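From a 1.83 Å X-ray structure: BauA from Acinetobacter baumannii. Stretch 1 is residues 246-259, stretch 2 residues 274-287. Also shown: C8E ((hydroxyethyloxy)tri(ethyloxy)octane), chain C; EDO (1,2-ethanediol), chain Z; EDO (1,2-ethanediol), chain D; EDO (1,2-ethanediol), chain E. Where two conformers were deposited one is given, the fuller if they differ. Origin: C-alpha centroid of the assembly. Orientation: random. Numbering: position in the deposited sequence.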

# COMPACT_ATOMS: atom_id res chain seq x y z
N ASP A 246 -25.35 -28.70 0.39
CA ASP A 246 -24.18 -29.49 0.65
C ASP A 246 -22.99 -28.52 0.60
O ASP A 246 -22.84 -27.78 -0.39
CB ASP A 246 -24.07 -30.59 -0.41
CG ASP A 246 -22.93 -31.57 -0.26
OD1 ASP A 246 -22.15 -31.47 0.71
OD2 ASP A 246 -22.80 -32.43 -1.14
N ALA A 247 -22.23 -28.46 1.70
CA ALA A 247 -21.17 -27.43 1.86
C ALA A 247 -19.87 -28.09 2.29
O ALA A 247 -19.85 -29.10 3.00
CB ALA A 247 -21.59 -26.35 2.84
N LEU A 248 -18.76 -27.44 1.92
CA LEU A 248 -17.43 -27.80 2.36
C LEU A 248 -16.69 -26.51 2.74
O LEU A 248 -16.84 -25.50 2.04
CB LEU A 248 -16.69 -28.51 1.22
CG LEU A 248 -15.19 -28.64 1.41
CD1 LEU A 248 -14.86 -29.75 2.40
CD2 LEU A 248 -14.49 -28.91 0.08
N ASP A 249 -15.97 -26.56 3.85
CA ASP A 249 -15.07 -25.50 4.30
C ASP A 249 -13.75 -26.17 4.67
O ASP A 249 -13.74 -27.15 5.44
CB ASP A 249 -15.69 -24.71 5.46
CG ASP A 249 -14.79 -23.63 6.05
OD1 ASP A 249 -14.81 -22.52 5.51
OD2 ASP A 249 -13.94 -23.97 6.88
N HIS A 250 -12.66 -25.70 4.07
CA HIS A 250 -11.35 -26.30 4.27
C HIS A 250 -10.29 -25.20 4.33
O HIS A 250 -10.21 -24.39 3.42
CB HIS A 250 -11.04 -27.31 3.16
CG HIS A 250 -9.72 -27.99 3.32
ND1 HIS A 250 -9.61 -29.31 3.71
CD2 HIS A 250 -8.46 -27.52 3.20
CE1 HIS A 250 -8.34 -29.64 3.79
NE2 HIS A 250 -7.61 -28.56 3.47
N VAL A 251 -9.47 -25.21 5.38
CA VAL A 251 -8.36 -24.27 5.51
C VAL A 251 -7.09 -25.08 5.74
O VAL A 251 -7.01 -25.89 6.65
CB VAL A 251 -8.55 -23.25 6.65
CG1 VAL A 251 -7.39 -22.25 6.69
CG2 VAL A 251 -9.88 -22.53 6.54
N ASP A 252 -6.10 -24.88 4.86
CA ASP A 252 -4.73 -25.31 5.09
C ASP A 252 -3.98 -24.13 5.70
O ASP A 252 -4.16 -23.01 5.25
CB ASP A 252 -4.07 -25.77 3.78
CG ASP A 252 -4.59 -27.09 3.23
OD1 ASP A 252 -4.85 -28.00 4.03
OD2 ASP A 252 -4.80 -27.18 2.01
N GLY A 253 -3.19 -24.38 6.74
CA GLY A 253 -2.61 -23.33 7.54
C GLY A 253 -3.65 -22.66 8.41
O GLY A 253 -3.76 -21.42 8.48
N VAL A 254 -4.45 -23.48 9.08
CA VAL A 254 -5.52 -22.99 9.96
C VAL A 254 -4.89 -22.26 11.16
O VAL A 254 -3.84 -22.67 11.70
CB VAL A 254 -6.43 -24.15 10.41
CG1 VAL A 254 -5.67 -25.20 11.19
CG2 VAL A 254 -7.61 -23.66 11.24
N THR A 255 -5.55 -21.19 11.62
CA THR A 255 -5.06 -20.43 12.76
C THR A 255 -5.78 -20.90 14.04
O THR A 255 -7.02 -20.91 14.11
CB THR A 255 -5.12 -18.92 12.49
OG1 THR A 255 -4.43 -18.29 13.57
CG2 THR A 255 -6.53 -18.38 12.37
N ARG A 256 -4.97 -21.34 15.01
CA ARG A 256 -5.43 -21.91 16.29
C ARG A 256 -5.28 -20.88 17.42
O ARG A 256 -5.98 -20.95 18.45
CB ARG A 256 -4.65 -23.19 16.60
CG ARG A 256 -5.01 -23.87 17.92
CD ARG A 256 -6.46 -24.34 17.89
NE ARG A 256 -6.82 -25.18 19.02
CZ ARG A 256 -7.94 -25.93 19.09
NH1 ARG A 256 -8.78 -26.01 18.07
NH2 ARG A 256 -8.12 -26.70 20.15
N GLY A 257 -4.30 -19.98 17.28
CA GLY A 257 -3.96 -19.01 18.32
C GLY A 257 -2.98 -19.54 19.35
O GLY A 257 -2.56 -20.70 19.32
N VAL A 258 -2.58 -18.64 20.25
CA VAL A 258 -1.49 -18.90 21.16
C VAL A 258 -1.90 -18.43 22.57
O VAL A 258 -2.68 -17.49 22.74
CB VAL A 258 -0.20 -18.22 20.68
CG1 VAL A 258 0.20 -18.74 19.30
CG2 VAL A 258 -0.31 -16.71 20.68
N ASN A 259 -1.23 -19.02 23.55
CA ASN A 259 -1.42 -18.72 24.97
C ASN A 259 -0.25 -17.88 25.49
O ASN A 259 0.88 -18.01 25.05
CB ASN A 259 -1.59 -20.02 25.77
CG ASN A 259 -2.91 -20.70 25.45
OD1 ASN A 259 -3.83 -20.06 24.95
ND2 ASN A 259 -2.95 -22.02 25.56
N THR A 274 1.37 -13.01 9.34
CA THR A 274 2.08 -14.11 9.96
C THR A 274 1.07 -15.21 10.35
O THR A 274 0.09 -14.92 10.99
CB THR A 274 2.84 -13.62 11.20
OG1 THR A 274 3.71 -12.54 10.86
CG2 THR A 274 3.62 -14.70 11.90
N LEU A 275 1.45 -16.47 10.14
CA LEU A 275 0.71 -17.61 10.64
C LEU A 275 1.48 -18.21 11.82
O LEU A 275 2.61 -18.64 11.67
CB LEU A 275 0.55 -18.65 9.53
CG LEU A 275 -0.19 -19.91 9.95
CD1 LEU A 275 -1.61 -19.58 10.39
CD2 LEU A 275 -0.18 -20.94 8.84
N LEU A 276 0.86 -18.20 13.00
CA LEU A 276 1.54 -18.64 14.23
C LEU A 276 1.16 -20.08 14.62
O LEU A 276 1.43 -20.53 15.73
CB LEU A 276 1.18 -17.67 15.35
CG LEU A 276 1.81 -16.28 15.22
CD1 LEU A 276 1.44 -15.42 16.41
CD2 LEU A 276 3.34 -16.38 15.09
N SER A 277 0.55 -20.80 13.68
CA SER A 277 0.23 -22.20 13.83
C SER A 277 0.94 -22.97 12.72
O SER A 277 1.33 -22.38 11.72
CB SER A 277 -1.29 -22.41 13.79
OG SER A 277 -1.96 -21.63 14.78
N PRO A 278 1.04 -24.32 12.81
CA PRO A 278 1.75 -25.09 11.80
C PRO A 278 1.27 -24.83 10.37
O PRO A 278 0.08 -24.88 10.09
CB PRO A 278 1.50 -26.55 12.22
CG PRO A 278 1.25 -26.49 13.71
CD PRO A 278 0.63 -25.13 13.96
N ASP A 279 2.22 -24.63 9.44
CA ASP A 279 1.92 -24.42 8.04
C ASP A 279 1.21 -25.66 7.48
O ASP A 279 0.33 -25.52 6.65
CB ASP A 279 3.15 -24.01 7.21
CG ASP A 279 4.43 -24.79 7.46
OD1 ASP A 279 4.33 -25.96 7.89
OD2 ASP A 279 5.54 -24.23 7.19
N TRP A 280 1.50 -26.83 8.05
CA TRP A 280 0.88 -28.08 7.57
C TRP A 280 -0.49 -28.34 8.21
O TRP A 280 -1.18 -29.27 7.81
CB TRP A 280 1.82 -29.27 7.80
CG TRP A 280 2.34 -29.42 9.19
CD1 TRP A 280 3.63 -29.18 9.61
CD2 TRP A 280 1.64 -29.94 10.34
NE1 TRP A 280 3.75 -29.48 10.94
CE2 TRP A 280 2.56 -29.97 11.41
CE3 TRP A 280 0.35 -30.43 10.56
CZ2 TRP A 280 2.22 -30.42 12.68
CZ3 TRP A 280 0.00 -30.85 11.82
CH2 TRP A 280 0.93 -30.87 12.86
N GLY A 281 -0.86 -27.54 9.22
CA GLY A 281 -2.13 -27.77 9.96
C GLY A 281 -3.33 -27.53 9.07
O GLY A 281 -3.29 -26.65 8.20
N SER A 282 -4.40 -28.32 9.24
CA SER A 282 -5.56 -28.12 8.41
C SER A 282 -6.83 -28.47 9.18
O SER A 282 -6.84 -29.27 10.14
CB SER A 282 -5.48 -28.88 7.12
OG SER A 282 -5.47 -30.26 7.36
N VAL A 283 -7.92 -27.87 8.71
CA VAL A 283 -9.24 -28.14 9.22
C VAL A 283 -10.14 -28.34 8.01
O VAL A 283 -10.01 -27.64 6.98
CB VAL A 283 -9.76 -27.00 10.12
CG1 VAL A 283 -10.00 -25.72 9.33
CG2 VAL A 283 -11.04 -27.42 10.86
N GLU A 284 -11.11 -29.24 8.15
CA GLU A 284 -12.11 -29.45 7.11
C GLU A 284 -13.45 -29.73 7.78
O GLU A 284 -13.50 -30.57 8.69
CB GLU A 284 -11.72 -30.63 6.22
CG GLU A 284 -12.80 -31.01 5.24
CD GLU A 284 -12.54 -32.35 4.55
OE1 GLU A 284 -12.65 -33.42 5.21
OE2 GLU A 284 -12.16 -32.31 3.37
N THR A 285 -14.49 -29.02 7.34
CA THR A 285 -15.86 -29.29 7.80
C THR A 285 -16.74 -29.52 6.57
O THR A 285 -16.76 -28.72 5.64
CB THR A 285 -16.41 -28.18 8.69
OG1 THR A 285 -15.46 -27.88 9.71
CG2 THR A 285 -17.70 -28.56 9.39
N LYS A 286 -17.45 -30.65 6.58
CA LYS A 286 -18.49 -30.92 5.61
C LYS A 286 -19.84 -30.85 6.32
O LYS A 286 -20.03 -31.52 7.32
CB LYS A 286 -18.29 -32.32 5.01
CG LYS A 286 -17.04 -32.51 4.16
CD LYS A 286 -16.92 -33.92 3.59
CE LYS A 286 -15.62 -34.14 2.84
NZ LYS A 286 -15.39 -35.58 2.55
N ASP A 287 -20.75 -30.05 5.77
CA ASP A 287 -22.07 -29.87 6.30
C ASP A 287 -23.08 -30.16 5.18
O ASP A 287 -22.93 -29.68 4.06
CB ASP A 287 -22.29 -28.46 6.82
CG ASP A 287 -21.49 -28.16 8.08
OD1 ASP A 287 -21.96 -28.53 9.18
OD2 ASP A 287 -20.37 -27.61 7.94
C1 C8E C . -18.77 -30.92 -1.68
C2 C8E C . -19.65 -29.71 -1.44
C3 C8E C . -20.56 -29.37 -2.61
C4 C8E C . -19.79 -29.20 -3.92
C5 C8E C . -20.64 -28.52 -4.99
C6 C8E C . -19.77 -27.77 -6.00
C7 C8E C . -20.60 -26.89 -6.93
C8 C8E C . -19.70 -26.21 -7.96
O9 C8E C . -20.27 -24.98 -8.41
C10 C8E C . -19.45 -24.26 -9.33
C11 C8E C . -20.30 -23.22 -10.04
O12 C8E C . -19.50 -22.09 -10.35
C1 EDO Z . -14.02 -25.48 9.82
O1 EDO Z . -13.55 -26.01 8.56
C2 EDO Z . -15.08 -24.44 9.58
O2 EDO Z . -16.29 -25.08 9.14
C1 EDO D . -8.39 -32.05 8.08
O1 EDO D . -7.84 -31.41 6.94
C2 EDO D . -7.37 -32.85 8.84
O2 EDO D . -6.87 -33.90 8.00
C1 EDO E . 4.55 -15.90 8.46
O1 EDO E . 3.85 -17.12 8.57
C2 EDO E . 6.00 -16.30 8.61
O2 EDO E . 5.88 -17.58 9.25
O HOH W 1 -2.29 -24.75 11.35
O HOH W 2 -2.29 -18.98 15.41
O HOH W 3 -1.50 -22.39 17.31

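Where an antiparallel ladder runs out into loops, backbone pairing commonly gives way to side chains and water, and these two stretches of BauA illustrate the change. The apolar centre lies at that junction. Val283, buried, gives up more area to the other stretch than any other residue here, and its CG1 meets Val254 CG2 at 3.7 Å and Val251 CB at 3.9 Å. The branched valines bring methyl groups close to the backbone and meet one another across the contact. A looser apolar contact, Val258 CG1 to Leu276 CB at 4.2 Å, lies farther along, where Leu276 belongs to the loop of its stretch, while Leu275, whose CB points sideways, brings CD1 to 3.4 Å from Gly253 O.

From this centre runs an antiparallel ladder of residues 246-252 and 282-287, their directions 178° apart. Paired hydrogen bonds link alternate residues: Val251 N to Val283 O and Val283 N to Val251 O, both 3.0 Å; Asp249 N to Thr285 O at 2.9 Å and Thr285 N to Asp249 O at 2.8 Å; Ala247 N to Asp287 O at 2.7 Å and Asp287 N to Ala247 O at 3.1 Å. Between them, CA-H...O contacts such as Ser282 CA to Val251 O, 3.2 Å, supplement these bonds at the non-hydrogen-bonded pairs, where the CA atoms come closer together.

Alternation sorts the side chains. Ala247, Asp249, Val251, Val283, Thr285 and Asp287 share one face; Leu248, His250, Asp252, Ser282, Glu284 and Lys286 share the other. On the latter, Leu248 CD1 rests 3.7 Å from Glu284 CG and 3.9 Å from Lys286 CG, so the aliphatic portions of charged residues serve as packing surface. His250 NE2 donates to Asp252 OD1 at 2.9 Å, tying neighbours on the same strand face, while Val283 O lies over one face of the imidazole.

The ladder ends at a type I turn, Pro278 to Gly281, closed by Gly281 N to Pro278 O at 3.0 Å. Gly281 O accepts from Gly253 N at 2.7 Å and, weakly, from Val254 N at 3.5 Å. Gly253 suits its place: its phi is positive, and a CB would fall 3.1 Å from Leu275 CD2. At Gly281 a CB would be crowded by Pro278 O.

At the polar edge Ser277, short and pointing toward the other stretch, accepts from Arg256 N through OG at 3.0 Å. The same OG binds two waters, one of which also bonds Thr255 OG1 and Gly257 N, the other Gly257 O. A third water donates to Val254 O and Pro278 O, at 2.6 and 2.7 Å, bridging carbonyls that cannot bond each other.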